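Invasion protein InvA (Salmonella enterica, PDB 2X49) forms part of the type III secretion export apparatus of the inner membrane and takes part in invasion of the intestinal epithelium, the present chain being its C-terminal domain. Local coordinates at residues L13-K16 / S17-E20; V174-I177 / S178-Q182; I253-S257 / G258-L262; F301-K304 / M305-R309. All coordinates share one frame; numbering follows the deposited sequence.

From the N terminus, interaction 1 comes first, where strand 10-14 of the mixed sheet turns into helix 16-24. Interaction 2 lies within helix 174-185, interaction 3 closes the tight turn of the hairpin 253-255/260-262, and interaction 4 lies in the C-terminal part of helix 299-306 and the residues that follow. Each joins neighbouring residues, and the four follow one another in series without nesting or crossing. Interactions 1 and 3 lie on opposite sides of the chain's centre, their centres about 50 Å apart. Interactions 3 and 4 touch: I253, T260 and L262 pack on F301, and L262 also meets M305, so that the hairpin lies against helix 299-306.

Interaction 1 of 4, residues L13-K16 / S17-E20; sequences LVPK and SRRE
K16 and S17 sit at the bend between strand and helix, and P15 just before them supplies the apolar side of the contact. The pyrrolidine ring of P15 lies against the first carbons of R18, with CG of P15 4.0 Å from CG of R18, while CB of P15 reaches OG of S17 at 3.7 Å. S17 OG stands between its backbone N and carbonyl carbon (chi1 65°), and its hydrogen bond goes to D56. The carbonyl of P15 accepts the amide of R18 (N to O 2.9 Å). One residue on, the bond from R19 N to K16 O is weak at 3.4 Å, but a water bridges K16 O and E20 N, donating to the carbonyl at 2.8 Å. R19 crosses V14 at about a right angle, its CD 3.9 Å from V14 CG2. Both K16 and R19 send their charged ends to D50, whose carboxylate probably offsets the two like charges; R18 hydrogen-bonds the carbonyl of D56 through NE and forms a salt bridge with D76. The segment is a beta-to-alpha connection, in which strand 10-14, an inner strand of a mixed sheet, passes through P15 into the first turn of helix 16-24.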
loop_
_atom_site.group_PDB
_atom_site.type_symbol
_atom_site.label_atom_id
_atom_site.label_comp_id
_atom_site.label_asym_id
_atom_site.label_seq_id
_atom_site.Cartn_x
_atom_site.Cartn_y
_atom_site.Cartn_z
ATOM N N LEU A 13 15.615 -6.120 12.064
ATOM C CA LEU A 13 16.823 -6.983 12.192
ATOM C C LEU A 13 17.600 -6.766 10.889
ATOM O O LEU A 13 17.076 -6.891 9.808
ATOM C CB LEU A 13 16.473 -8.454 12.353
ATOM C CG LEU A 13 15.544 -8.884 13.501
ATOM C CD1 LEU A 13 15.368 -10.373 13.518
ATOM C CD2 LEU A 13 16.049 -8.304 14.830
ATOM N N VAL A 14 18.866 -6.405 11.052
ATOM C CA VAL A 14 19.775 -6.062 9.949
ATOM C C VAL A 14 21.064 -6.879 10.056
ATOM O O VAL A 14 21.401 -7.390 11.100
ATOM C CB VAL A 14 20.084 -4.540 9.941
ATOM C CG1 VAL A 14 18.743 -3.732 9.936
ATOM C CG2 VAL A 14 20.939 -4.150 11.138
ATOM N N PRO A 15 21.773 -6.997 8.937
ATOM C CA PRO A 15 23.069 -7.661 9.041
ATOM C C PRO A 15 24.079 -6.821 9.795
ATOM O O PRO A 15 24.182 -5.645 9.602
ATOM C CB PRO A 15 23.502 -7.807 7.567
ATOM C CG PRO A 15 22.297 -7.558 6.732
ATOM C CD PRO A 15 21.465 -6.598 7.545
ATOM N N LYS A 16 24.807 -7.503 10.653
ATOM C CA LYS A 16 25.908 -6.897 11.401
ATOM C C LYS A 16 26.836 -6.115 10.476
ATOM O O LYS A 16 27.263 -5.000 10.782
ATOM C CB LYS A 16 26.660 -7.947 12.233
ATOM C CG LYS A 16 27.739 -7.394 13.121
ATOM C CD LYS A 16 28.437 -8.464 13.969
ATOM C CE LYS A 16 27.531 -9.174 15.015
ATOM N NZ LYS A 16 26.731 -8.244 15.885
ATOM N N SER A 17 27.041 -6.699 9.308
ATOM C CA SER A 17 27.917 -6.124 8.270
ATOM C C SER A 17 27.423 -4.840 7.648
ATOM O O SER A 17 28.192 -4.160 6.975
ATOM C CB SER A 17 28.182 -7.094 7.109
ATOM O OG SER A 17 26.985 -7.384 6.390
ATOM N N ARG A 18 26.137 -4.541 7.832
ATOM C CA ARG A 18 25.514 -3.338 7.246
ATOM C C ARG A 18 25.096 -2.300 8.285
ATOM O O ARG A 18 24.695 -1.196 7.953
ATOM C CB ARG A 18 24.273 -3.723 6.399
ATOM C CG ARG A 18 24.561 -4.675 5.228
ATOM C CD ARG A 18 25.160 -3.990 4.082
ATOM N NE ARG A 18 25.157 -4.854 2.908
ATOM C CZ ARG A 18 25.764 -4.563 1.755
ATOM N NH1 ARG A 18 26.426 -3.421 1.642
ATOM N NH2 ARG A 18 25.677 -5.379 0.724
ATOM N N ARG A 19 25.187 -2.676 9.550
ATOM C CA ARG A 19 24.623 -1.857 10.656
ATOM C C ARG A 19 25.181 -0.439 10.664
ATOM O O ARG A 19 24.427 0.563 10.770
ATOM C CB ARG A 19 24.831 -2.556 12.024
ATOM C CG ARG A 19 24.523 -1.766 13.283
ATOM C CD ARG A 19 22.988 -1.853 13.519
ATOM N NE ARG A 19 22.632 -1.225 14.787
ATOM C CZ ARG A 19 22.579 -1.825 15.977
ATOM N NH1 ARG A 19 22.869 -3.103 16.136
ATOM N NH2 ARG A 19 22.298 -1.108 17.056
ATOM N N GLU A 20 26.491 -0.335 10.551
ATOM C CA GLU A 20 27.145 0.983 10.672
ATOM C C GLU A 20 26.674 1.877 9.511
ATOM O O GLU A 20 26.382 3.051 9.685
ATOM C CB GLU A 20 28.671 0.868 10.733
ATOM C CG GLU A 20 29.363 2.167 10.820
ATOM C CD GLU A 20 30.885 2.007 11.019
ATOM O OE1 GLU A 20 31.451 1.010 10.525
ATOM O OE2 GLU A 20 31.509 2.897 11.617
HETATM O O HOH W 1 28.497 -2.492 10.236
#

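Interaction 2 of 4, residues V174-I177 / S178-Q182; sequences VQRI and SEVLQ
With CG of R176 opposite its backbone N (chi1 173°) and the chain folded at both chi2 and chi3, the side chain curls round so that NE faces E179, one turn further along the helix. E179 leaves its backbone differently, CG anti to the carbonyl carbon (chi1 -70°), and then runs extended. Its OE1 meets the edge of the guanidinium near that group's plane, and the two flat groups are 28° apart. The salt bridge is long, with a weak hydrogen bond from R176 NE to E179 OE1 of 3.5 Å; the stronger polar partner of R176 is the carbonyl of K209, reached through NH1. Q175 bends at chi2 and brings its amide beside the same carboxylate. There CG of Q175 lies 3.6 Å from E179 OE2, and CG of E179 packs 3.3 Å from the carbonyl O of Q175. On the buried side, CG2 of I177 faces CG of L181 at 4.2 Å, both side chains touch helix 194-204, and the buried hydroxyl of S178 is satisfied by T150 of helix 147-158. Amides of S178, E179, V180 and L181 donate to the carbonyls four residues earlier, the V180 N to R176 O bond measuring 3.0 Å. These are the repeating bonds of an alpha helix, here the amphipathic helix 174-185, with a charged i to i+3 pair on one side and buried residues set among neighbouring helices.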
loop_
_atom_site.group_PDB
_atom_site.type_symbol
_atom_site.label_atom_id
_atom_site.label_comp_id
_atom_site.label_asym_id
_atom_site.label_seq_id
_atom_site.Cartn_x
_atom_site.Cartn_y
_atom_site.Cartn_z
ATOM N N VAL A 174 -15.871 10.079 17.096
ATOM C CA VAL A 174 -14.401 9.981 16.984
ATOM C C VAL A 174 -13.998 8.554 16.581
ATOM O O VAL A 174 -13.135 8.317 15.735
ATOM C CB VAL A 174 -13.668 10.392 18.280
ATOM C CG1 VAL A 174 -12.202 10.076 18.147
ATOM C CG2 VAL A 174 -13.873 11.881 18.588
ATOM N N GLN A 175 -14.697 7.606 17.164
ATOM C CA GLN A 175 -14.456 6.192 16.858
ATOM C C GLN A 175 -14.698 5.866 15.395
ATOM O O GLN A 175 -13.937 5.131 14.740
ATOM C CB GLN A 175 -15.338 5.287 17.724
ATOM C CG GLN A 175 -15.142 3.820 17.422
ATOM C CD GLN A 175 -13.726 3.331 17.736
ATOM O OE1 GLN A 175 -12.872 3.222 16.703
ATOM N NE2 GLN A 175 -13.411 3.034 18.889
ATOM N N ARG A 176 -15.771 6.424 14.875
ATOM C CA ARG A 176 -16.157 6.200 13.475
ATOM C C ARG A 176 -15.157 6.850 12.528
ATOM O O ARG A 176 -14.726 6.250 11.563
ATOM C CB ARG A 176 -17.596 6.716 13.216
ATOM C CG ARG A 176 -18.025 6.690 11.820
ATOM C CD ARG A 176 -17.897 5.395 11.128
ATOM N NE ARG A 176 -18.437 4.268 11.852
ATOM C CZ ARG A 176 -19.661 3.789 11.709
ATOM N NH1 ARG A 176 -20.506 4.351 10.862
ATOM N NH2 ARG A 176 -20.027 2.742 12.418
ATOM N N ILE A 177 -14.731 8.046 12.897
ATOM C CA ILE A 177 -13.723 8.750 12.090
ATOM C C ILE A 177 -12.419 7.910 12.064
ATOM O O ILE A 177 -11.779 7.735 11.008
ATOM C CB ILE A 177 -13.476 10.156 12.567
ATOM C CG1 ILE A 177 -14.758 11.009 12.366
ATOM C CG2 ILE A 177 -12.256 10.726 11.773
ATOM C CD1 ILE A 177 -14.706 12.344 13.174
ATOM N N SER A 178 -12.068 7.357 13.206
ATOM C CA SER A 178 -10.786 6.626 13.389
ATOM C C SER A 178 -10.833 5.399 12.493
ATOM O O SER A 178 -9.883 5.066 11.757
ATOM C CB SER A 178 -10.525 6.225 14.829
ATOM O OG SER A 178 -9.211 5.676 15.010
ATOM N N GLU A 179 -12.006 4.771 12.481
ATOM C CA GLU A 179 -12.236 3.618 11.614
ATOM C C GLU A 179 -12.072 3.903 10.135
ATOM O O GLU A 179 -11.427 3.161 9.378
ATOM C CB GLU A 179 -13.587 2.936 11.884
ATOM C CG GLU A 179 -13.590 2.252 13.179
ATOM C CD GLU A 179 -14.971 1.866 13.664
ATOM O OE1 GLU A 179 -15.963 2.105 12.936
ATOM O OE2 GLU A 179 -15.065 1.332 14.802
ATOM N N VAL A 180 -12.642 5.020 9.711
ATOM C CA VAL A 180 -12.487 5.523 8.322
ATOM C C VAL A 180 -10.994 5.707 7.956
ATOM O O VAL A 180 -10.456 5.209 6.958
ATOM C CB VAL A 180 -13.260 6.797 8.072
ATOM C CG1 VAL A 180 -12.895 7.398 6.734
ATOM C CG2 VAL A 180 -14.751 6.482 8.145
ATOM N N LEU A 181 -10.297 6.357 8.834
ATOM C CA LEU A 181 -8.867 6.673 8.596
ATOM C C LEU A 181 -8.022 5.400 8.497
ATOM O O LEU A 181 -7.142 5.283 7.629
ATOM C CB LEU A 181 -8.341 7.623 9.691
ATOM C CG LEU A 181 -8.935 9.055 9.796
ATOM C CD1 LEU A 181 -8.173 9.999 10.778
ATOM C CD2 LEU A 181 -8.968 9.728 8.434
ATOM N N GLN A 182 -8.244 4.453 9.435
ATOM C CA GLN A 182 -7.527 3.171 9.420
ATOM C C GLN A 182 -7.760 2.411 8.128
ATOM O O GLN A 182 -6.849 1.798 7.569
ATOM C CB GLN A 182 -7.906 2.265 10.620
ATOM C CG GLN A 182 -7.397 2.651 11.928
ATOM C CD GLN A 182 -7.948 1.728 12.998
ATOM O OE1 GLN A 182 -9.106 1.297 12.913
ATOM N NE2 GLN A 182 -7.142 1.415 14.016
#

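Interaction 3 of 4, residues I253-S257 / G258-L262; sequences IRQTS and GSTFL
T256 and S259 close the turn through the shortest bond of the contact: OG1 of T256 donates to O of S259 at 2.6 Å. The same hydroxyl oxygen accepts the amide of G258 (N to OG1 2.8 Å), so one hydroxyl on the first limb holds the tip and the start of the second limb. Its position between backbone N and carbonyl carbon (chi1 79°) puts OG1 inside the turn and leaves CG2 to meet the ring of F261, 3.4 Å from CE2. The direct backbone bond from T256 N to S259 O is, by contrast, weak and bent.

Beyond the turn the strands form an antiparallel beta hairpin. R254 and F261 are its hydrogen-bonded pair, linked by R254 N to F261 O at 2.8 Å, nearly straight at 169°, and by F261 N to R254 O at 3.0 Å. On the face they share, CB of R254 sits over the F261 ring, offset toward its rim, in a CH-pi contact of 4.3 Å to the centroid. The other face is closely packed at I253, T260 and L262: CG2 of I253 meets CG2 of T260 at 3.5 Å, and F301 of helix 299-306 packs against all three residues. Q255, on that same face, forms its looser, exposed end toward the turn, CG of Q255 lying 3.7 Å from OG1 of T260. S257 and G258 at the tip are exposed, whereas the hydroxyl of S259 is hydrogen-bonded to D210.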
loop_
_atom_site.group_PDB
_atom_site.type_symbol
_atom_site.label_atom_id
_atom_site.label_comp_id
_atom_site.label_asym_id
_atom_site.label_seq_id
_atom_site.Cartn_x
_atom_site.Cartn_y
_atom_site.Cartn_z
ATOM N N ILE A 253 -22.739 -10.634 -5.010
ATOM C CA ILE A 253 -23.029 -9.524 -4.100
ATOM C C ILE A 253 -24.474 -9.512 -3.647
ATOM O O ILE A 253 -25.403 -9.470 -4.438
ATOM C CB ILE A 253 -22.733 -8.141 -4.699
ATOM C CG1 ILE A 253 -21.261 -7.993 -5.013
ATOM C CG2 ILE A 253 -23.176 -7.057 -3.722
ATOM C CD1 ILE A 253 -20.950 -6.627 -5.675
ATOM N N ARG A 254 -24.598 -9.513 -2.333
ATOM C CA ARG A 254 -25.865 -9.424 -1.613
ATOM C C ARG A 254 -26.014 -8.122 -0.852
ATOM O O ARG A 254 -25.202 -7.769 -0.010
ATOM C CB ARG A 254 -25.956 -10.593 -0.630
ATOM C CG ARG A 254 -26.270 -11.920 -1.276
ATOM C CD ARG A 254 -27.032 -12.858 -0.341
ATOM N NE ARG A 254 -28.421 -12.462 -0.192
ATOM C CZ ARG A 254 -29.492 -13.162 -0.579
ATOM N NH1 ARG A 254 -29.389 -14.371 -1.105
ATOM N NH2 ARG A 254 -30.681 -12.632 -0.405
ATOM N N GLN A 255 -27.096 -7.424 -1.123
ATOM C CA GLN A 255 -27.399 -6.204 -0.366
ATOM C C GLN A 255 -28.360 -6.513 0.754
ATOM O O GLN A 255 -29.340 -7.232 0.573
ATOM C CB GLN A 255 -27.999 -5.103 -1.244
ATOM C CG GLN A 255 -26.953 -4.210 -1.885
ATOM C CD GLN A 255 -27.517 -2.857 -2.313
ATOM O OE1 GLN A 255 -28.320 -2.248 -1.596
ATOM N NE2 GLN A 255 -27.096 -2.382 -3.480
ATOM N N THR A 256 -28.058 -5.948 1.911
ATOM C CA THR A 256 -28.949 -6.056 3.091
ATOM C C THR A 256 -29.392 -4.706 3.578
ATOM O O THR A 256 -29.163 -3.686 2.934
ATOM C CB THR A 256 -28.299 -6.783 4.294
ATOM O OG1 THR A 256 -27.428 -5.881 4.987
ATOM C CG2 THR A 256 -27.539 -8.019 3.853
ATOM N N SER A 257 -30.017 -4.737 4.745
ATOM C CA SER A 257 -30.576 -3.539 5.391
ATOM C C SER A 257 -29.473 -2.867 6.178
ATOM O O SER A 257 -29.576 -1.751 6.673
ATOM C CB SER A 257 -31.739 -3.901 6.319
ATOM O OG SER A 257 -31.375 -5.007 7.126
ATOM N N GLY A 258 -28.397 -3.614 6.244
ATOM C CA GLY A 258 -27.138 -3.178 6.856
ATOM C C GLY A 258 -26.013 -3.069 5.846
ATOM O O GLY A 258 -25.938 -2.142 5.033
ATOM N N SER A 259 -25.126 -4.038 5.933
ATOM C CA SER A 259 -23.975 -4.125 5.026
ATOM C C SER A 259 -24.291 -4.857 3.762
ATOM O O SER A 259 -25.218 -5.660 3.633
ATOM C CB SER A 259 -22.760 -4.806 5.664
ATOM O OG SER A 259 -21.946 -3.860 6.339
ATOM N N THR A 260 -23.442 -4.538 2.820
ATOM C CA THR A 260 -23.386 -5.228 1.562
ATOM C C THR A 260 -22.218 -6.182 1.664
ATOM O O THR A 260 -21.104 -5.803 2.064
ATOM C CB THR A 260 -23.180 -4.227 0.415
ATOM O OG1 THR A 260 -24.247 -3.280 0.424
ATOM C CG2 THR A 260 -23.151 -4.934 -0.909
ATOM N N PHE A 261 -22.476 -7.431 1.311
ATOM C CA PHE A 261 -21.438 -8.449 1.362
ATOM C C PHE A 261 -21.437 -9.361 0.172
ATOM O O PHE A 261 -22.414 -9.491 -0.564
ATOM C CB PHE A 261 -21.496 -9.240 2.681
ATOM C CG PHE A 261 -22.742 -10.055 2.871
ATOM C CD1 PHE A 261 -22.812 -11.370 2.435
ATOM C CD2 PHE A 261 -23.826 -9.529 3.541
ATOM C CE1 PHE A 261 -23.967 -12.134 2.634
ATOM C CE2 PHE A 261 -24.988 -10.287 3.749
ATOM C CZ PHE A 261 -25.044 -11.600 3.305
ATOM N N LEU A 262 -20.271 -9.967 0.010
ATOM C CA LEU A 262 -19.978 -10.933 -1.043
ATOM C C LEU A 262 -20.223 -12.321 -0.522
ATOM O O LEU A 262 -19.656 -12.731 0.480
ATOM C CB LEU A 262 -18.539 -10.849 -1.516
ATOM C CG LEU A 262 -18.165 -11.746 -2.689
ATOM C CD1 LEU A 262 -18.928 -11.369 -3.962
ATOM C CD2 LEU A 262 -16.651 -11.641 -2.948
#

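Interaction 4 of 4, residues F301-K304 / M305-R309; sequences FIKK and MIEGR
M305 is the first residue of 305-309, its CB resting 3.4 Å from the carbonyl O of F301 while its amide donates to that same oxygen. The thioether end leads away from F301-K304 toward L272 and M273 of helix 266-280 and I249 of helix 243-252. I306 follows, with N bonded to O of I302 at 3.0 Å. Its CG1 lies between its own backbone N and carbonyl carbon (chi1 71°), and the other branch, CG2, faces CG2 of I302 at 4.3 Å. Both isoleucines also touch L292 of the neighbouring strand, as befits the helix of a beta-alpha-beta unit that joins strand 291-294 to strand 314-317 of the parallel sheet. A second bond from I306 N, to O of K303, is weak, as is the bond from E307 N to that oxygen (3.1 Å, angle 122°). E307 points back toward 301-304, its CB 3.3 Å from K303 O. K303 crosses it at about a right angle and places CE 3.3 Å from E307 OE1. Its NZ stays 4.0 Å from E307 OE1, too long for a salt bridge, and is instead paired with E314 of the following strand.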
loop_
_atom_site.group_PDB
_atom_site.type_symbol
_atom_site.label_atom_id
_atom_site.label_comp_id
_atom_site.label_asym_id
_atom_site.label_seq_id
_atom_site.Cartn_x
_atom_site.Cartn_y
_atom_site.Cartn_z
ATOM N N PHE A 301 -14.778 -5.474 -2.964
ATOM C CA PHE A 301 -14.995 -6.929 -2.816
ATOM C C PHE A 301 -13.837 -7.728 -3.374
ATOM O O PHE A 301 -13.456 -8.768 -2.827
ATOM C CB PHE A 301 -16.321 -7.370 -3.446
ATOM C CG PHE A 301 -17.493 -6.628 -2.852
ATOM C CD1 PHE A 301 -17.914 -6.911 -1.557
ATOM C CD2 PHE A 301 -18.124 -5.585 -3.550
ATOM C CE1 PHE A 301 -18.983 -6.198 -0.973
ATOM C CE2 PHE A 301 -19.187 -4.871 -2.961
ATOM C CZ PHE A 301 -19.611 -5.191 -1.682
ATOM N N ILE A 302 -13.335 -7.253 -4.501
ATOM C CA ILE A 302 -12.147 -7.855 -5.106
ATOM C C ILE A 302 -10.957 -7.724 -4.153
ATOM O O ILE A 302 -10.228 -8.689 -3.944
ATOM C CB ILE A 302 -11.841 -7.301 -6.492
ATOM C CG1 ILE A 302 -12.946 -7.727 -7.445
ATOM C CG2 ILE A 302 -10.474 -7.817 -7.003
ATOM C CD1 ILE A 302 -12.961 -6.949 -8.777
ATOM N N LYS A 303 -10.806 -6.549 -3.561
ATOM C CA LYS A 303 -9.720 -6.296 -2.571
ATOM C C LYS A 303 -9.819 -7.306 -1.419
ATOM O O LYS A 303 -8.867 -8.031 -1.130
ATOM C CB LYS A 303 -9.638 -4.848 -2.072
ATOM C CG LYS A 303 -8.744 -4.657 -0.836
ATOM C CD LYS A 303 -7.241 -4.741 -1.159
ATOM C CE LYS A 303 -6.381 -4.615 0.097
ATOM N NZ LYS A 303 -4.955 -4.898 -0.108
ATOM N N LYS A 304 -11.013 -7.470 -0.874
ATOM C CA LYS A 304 -11.207 -8.410 0.253
ATOM C C LYS A 304 -10.917 -9.839 -0.143
ATOM O O LYS A 304 -10.341 -10.625 0.623
ATOM C CB LYS A 304 -12.617 -8.300 0.862
ATOM C CG LYS A 304 -12.824 -9.069 2.185
ATOM C CD LYS A 304 -14.098 -8.629 2.907
ATOM C CE LYS A 304 -14.051 -8.937 4.412
ATOM N NZ LYS A 304 -14.927 -10.094 4.787
ATOM N N MET A 305 -11.274 -10.169 -1.375
ATOM C CA MET A 305 -11.089 -11.518 -1.854
ATOM C C MET A 305 -9.608 -11.901 -2.031
ATOM O O MET A 305 -9.180 -12.987 -1.624
ATOM C CB MET A 305 -11.903 -11.729 -3.141
ATOM C CG MET A 305 -11.369 -12.780 -3.990
ATOM S SD MET A 305 -12.774 -13.532 -4.808
ATOM C CE MET A 305 -13.662 -14.046 -3.349
ATOM N N ILE A 306 -8.826 -10.983 -2.560
ATOM C CA ILE A 306 -7.437 -11.320 -2.982
ATOM C C ILE A 306 -6.377 -11.044 -1.947
ATOM O O ILE A 306 -5.238 -11.496 -2.085
ATOM C CB ILE A 306 -7.002 -10.579 -4.282
ATOM C CG1 ILE A 306 -6.800 -9.095 -4.015
ATOM C CG2 ILE A 306 -7.943 -10.902 -5.424
ATOM C CD1 ILE A 306 -6.143 -8.321 -5.183
ATOM N N GLU A 307 -6.767 -10.359 -0.897
ATOM C CA GLU A 307 -5.751 -9.778 0.034
ATOM C C GLU A 307 -5.067 -10.786 0.931
ATOM O O GLU A 307 -3.998 -10.534 1.444
ATOM C CB GLU A 307 -6.302 -8.651 0.896
ATOM C CG GLU A 307 -7.284 -9.087 1.905
ATOM C CD GLU A 307 -7.852 -7.925 2.698
ATOM O OE1 GLU A 307 -7.469 -6.784 2.406
ATOM O OE2 GLU A 307 -8.691 -8.163 3.603
ATOM N N GLY A 308 -5.676 -11.944 1.022
ATOM C CA GLY A 308 -5.117 -13.046 1.777
ATOM C C GLY A 308 -3.852 -13.573 1.136
ATOM O O GLY A 308 -2.813 -13.740 1.786
ATOM N N ARG A 309 -3.977 -13.805 -0.159
ATOM C CA ARG A 309 -2.889 -14.345 -0.968
ATOM C C ARG A 309 -1.947 -13.328 -1.518
ATOM O O ARG A 309 -0.736 -13.576 -1.594
ATOM C CB ARG A 309 -3.370 -15.205 -2.139
ATOM C CG ARG A 309 -2.221 -15.973 -2.767
ATOM C CD ARG A 309 -2.612 -17.212 -3.622
ATOM N NE ARG A 309 -1.421 -17.883 -4.149
ATOM C CZ ARG A 309 -1.402 -19.075 -4.726
ATOM N NH1 ARG A 309 -2.515 -19.761 -4.882
ATOM N NH2 ARG A 309 -0.263 -19.597 -5.151
#